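Side-chain contact in single-stranded DNA-binding protein (Thermotoga maritima, PDB 1Z9F), which probably binds single-stranded DNA, as an OB-fold protein of the bacterial SSB family that forms homotetramers: residues A74-R78 against T79-K83. Numbering follows the deposited sequence.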
ATOM      1  N   ALA A  74      17.992   2.513   7.041  1.00 79.16           N
ATOM      2  CA  ALA A  74      18.694   2.921   5.808  1.00 79.36           C
ATOM      3  C   ALA A  74      20.103   2.371   5.820  1.00 79.78           C
ATOM      4  O   ALA A  74      20.535   1.765   4.849  1.00 79.90           O
ATOM      5  CB  ALA A  74      18.728   4.436   5.663  1.00 78.91           C
ATOM      6  N   GLU A  75      20.801   2.571   6.938  1.00 80.39           N
ATOM      7  CA  GLU A  75      22.163   2.067   7.099  1.00 81.02           C
ATOM      8  C   GLU A  75      22.193   0.549   6.964  1.00 81.00           C
ATOM      9  O   GLU A  75      23.002   0.007   6.207  1.00 81.29           O
ATOM     10  CB  GLU A  75      22.761   2.473   8.454  1.00 81.07           C
ATOM     11  CG  GLU A  75      22.935   3.967   8.652  1.00 81.71           C
ATOM     12  CD  GLU A  75      23.499   4.307  10.016  1.00 81.83           C
ATOM     13  OE1 GLU A  75      24.643   3.885  10.302  1.00 83.26           O
ATOM     14  OE2 GLU A  75      22.806   5.002  10.793  1.00 83.24           O
ATOM     15  N   PHE A  76      21.317  -0.132   7.702  1.00 80.88           N
ATOM     16  CA  PHE A  76      21.198  -1.587   7.593  1.00 80.81           C
ATOM     17  C   PHE A  76      20.892  -1.994   6.155  1.00 80.46           C
ATOM     18  O   PHE A  76      21.468  -2.952   5.641  1.00 80.08           O
ATOM     19  CB  PHE A  76      20.118  -2.139   8.535  1.00 80.90           C
ATOM     20  CG  PHE A  76      19.559  -3.471   8.095  1.00 81.30           C
ATOM     21  CD1 PHE A  76      18.426  -3.532   7.294  1.00 81.03           C
ATOM     22  CD2 PHE A  76      20.184  -4.657   8.454  1.00 81.81           C
ATOM     23  CE1 PHE A  76      17.932  -4.748   6.859  1.00 81.62           C
ATOM     24  CE2 PHE A  76      19.683  -5.883   8.035  1.00 81.05           C
ATOM     25  CZ  PHE A  76      18.558  -5.929   7.236  1.00 81.51           C
ATOM     26  N   ALA A  77      19.991  -1.255   5.510  1.00 80.44           N
ATOM     27  CA  ALA A  77      19.527  -1.614   4.170  1.00 80.47           C
ATOM     28  C   ALA A  77      20.688  -1.632   3.203  1.00 79.85           C
ATOM     29  O   ALA A  77      21.032  -2.671   2.651  1.00 79.46           O
ATOM     30  CB  ALA A  77      18.438  -0.656   3.677  1.00 80.79           C
ATOM     31  N   ARG A  78      21.306  -0.475   3.039  1.00 79.85           N
ATOM     32  CA  ARG A  78      22.462  -0.319   2.147  1.00 79.73           C
ATOM     33  C   ARG A  78      23.628  -1.288   2.406  1.00 78.96           C
ATOM     34  O   ARG A  78      24.145  -1.879   1.460  1.00 78.27           O
ATOM     35  CB  ARG A  78      22.957   1.112   2.194  1.00 79.57           C
ATOM     36  CG  ARG A  78      24.202   1.328   1.381  1.00 82.12           C
ATOM     37  CD  ARG A  78      23.947   1.194  -0.138  1.00 83.95           C
ATOM     38  NE  ARG A  78      25.183   1.047  -0.916  1.00 83.11           N
ATOM     39  CZ  ARG A  78      26.173   1.930  -0.960  1.00 84.16           C
ATOM     40  NH1 ARG A  78      26.132   3.052  -0.252  1.00 85.06           N
ATOM     41  NH2 ARG A  78      27.234   1.684  -1.717  1.00 84.84           N
ATOM     42  N   THR A  79      24.025  -1.476   3.662  1.00 78.81           N
ATOM     43  CA  THR A  79      25.187  -2.336   3.950  1.00 79.21           C
ATOM     44  C   THR A  79      24.873  -3.842   3.966  1.00 79.35           C
ATOM     45  O   THR A  79      25.796  -4.654   4.027  1.00 79.59           O
ATOM     46  CB  THR A  79      25.978  -1.928   5.256  1.00 78.98           C
ATOM     47  OG1 THR A  79      25.357  -2.452   6.431  1.00 78.46           O
ATOM     48  CG2 THR A  79      26.119  -0.416   5.387  1.00 79.42           C
ATOM     49  N   TYR A  80      23.596  -4.219   3.908  1.00 79.71           N
ATOM     50  CA  TYR A  80      23.219  -5.643   3.915  1.00 79.80           C
ATOM     51  C   TYR A  80      22.338  -6.115   2.751  1.00 79.85           C
ATOM     52  O   TYR A  80      22.475  -7.259   2.329  1.00 79.85           O
ATOM     53  CB  TYR A  80      22.594  -6.030   5.260  1.00 79.80           C
ATOM     54  CG  TYR A  80      23.574  -5.944   6.409  1.00 79.82           C
ATOM     55  CD1 TYR A  80      24.467  -6.975   6.661  1.00 79.78           C
ATOM     56  CD2 TYR A  80      23.619  -4.823   7.230  1.00 79.82           C
ATOM     57  CE1 TYR A  80      25.371  -6.899   7.705  1.00 79.68           C
ATOM     58  CE2 TYR A  80      24.519  -4.734   8.274  1.00 79.70           C
ATOM     59  CZ  TYR A  80      25.396  -5.771   8.510  1.00 80.07           C
ATOM     60  OH  TYR A  80      26.300  -5.669   9.554  1.00 79.95           O
ATOM     61  N   LEU A  81      21.456  -5.262   2.227  1.00 80.19           N
ATOM     62  CA  LEU A  81      20.516  -5.678   1.162  1.00 80.39           C
ATOM     63  C   LEU A  81      21.145  -5.655  -0.238  1.00 80.58           C
ATOM     64  O   LEU A  81      21.818  -4.691  -0.602  1.00 80.57           O
ATOM     65  CB  LEU A  81      19.263  -4.792   1.142  1.00 80.46           C
ATOM     66  CG  LEU A  81      18.465  -4.588   2.429  1.00 80.59           C
ATOM     67  CD1 LEU A  81      17.141  -3.888   2.121  1.00 80.41           C
ATOM     68  CD2 LEU A  81      18.214  -5.895   3.138  1.00 81.03           C
ATOM     69  N   THR A  82      20.906  -6.711  -1.019  1.00 80.73           N
ATOM     70  CA  THR A  82      21.343  -6.770  -2.426  1.00 80.71           C
ATOM     71  C   THR A  82      20.239  -7.367  -3.308  1.00 80.88           C
ATOM     72  O   THR A  82      19.328  -8.013  -2.808  1.00 81.11           O
ATOM     73  CB  THR A  82      22.651  -7.588  -2.600  1.00 80.61           C
ATOM     74  OG1 THR A  82      22.426  -8.960  -2.254  1.00 80.45           O
ATOM     75  CG2 THR A  82      23.760  -7.025  -1.731  1.00 80.18           C
ATOM     76  N   LYS A  83      20.331  -7.147  -4.618  1.00 81.08           N
ATOM     77  CA  LYS A  83      19.330  -7.637  -5.574  1.00 81.08           C
ATOM     78  C   LYS A  83      19.062  -9.137  -5.433  1.00 81.20           C
ATOM     79  O   LYS A  83      19.940  -9.904  -5.034  1.00 81.09           O
ATOM     80  CB  LYS A  83      19.765  -7.330  -7.013  1.00 81.01           C
TER
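Ala77 and Leu81 meet at the C-terminal end of helix 71-80, where the last turn closes and the chain leaves helical geometry. Leu81 N donates to Ala77 O at 2.7 Å, a nearly straight bond. Ala77 O also accepts from Tyr80 N, which sits above its carbonyl plane at 3.2 Å. Tyr80 N lies near Phe76 O too, but that bond is weak because its N-H points well off the acceptor. One residue earlier, Thr79 N reaches Glu75 O at 3.1 Å in a regular helical bond. Thr79 OG1 adds a weak bond to the same oxygen; its chi1 of 82° turns the hydroxyl back toward the preceding turn.

The side chains of Phe76, Tyr80 and Leu81 pack along one flank of this turn. The Phe76 and Tyr80 rings are close to parallel, at 25°, but slid apart so that they barely overlap, with centroids 5.6 Å apart. They touch through CD2 of Phe76 and CD2 of Tyr80, 3.7 Å apart. The edge of the Tyr80 ring also meets Phe76 O. On another part of the Phe76 ring, CE1 lies 3.9 Å from CD2 of Leu81. The other Leu81 methyl, CD1, rests on CB of Ala77 at 3.8 Å. An alanine in place of Phe76 removes the ring that both Tyr80 CD2 and Leu81 CD2 touch, and the Tyr80 ring is then likely to be freer to turn.

The helix follows strand 62-70 and leads toward strand 86-96, as in the OB fold. Ala77 packs on Thr69 and Thr41. Buried Leu81 reaches Leu25 and Pro29 of strand 16-33, Phe43 of strand 39-48, and Val116 and Phe118 of strand 108-118. Its side chain thus ties the helix end to three strands of the curved sheet.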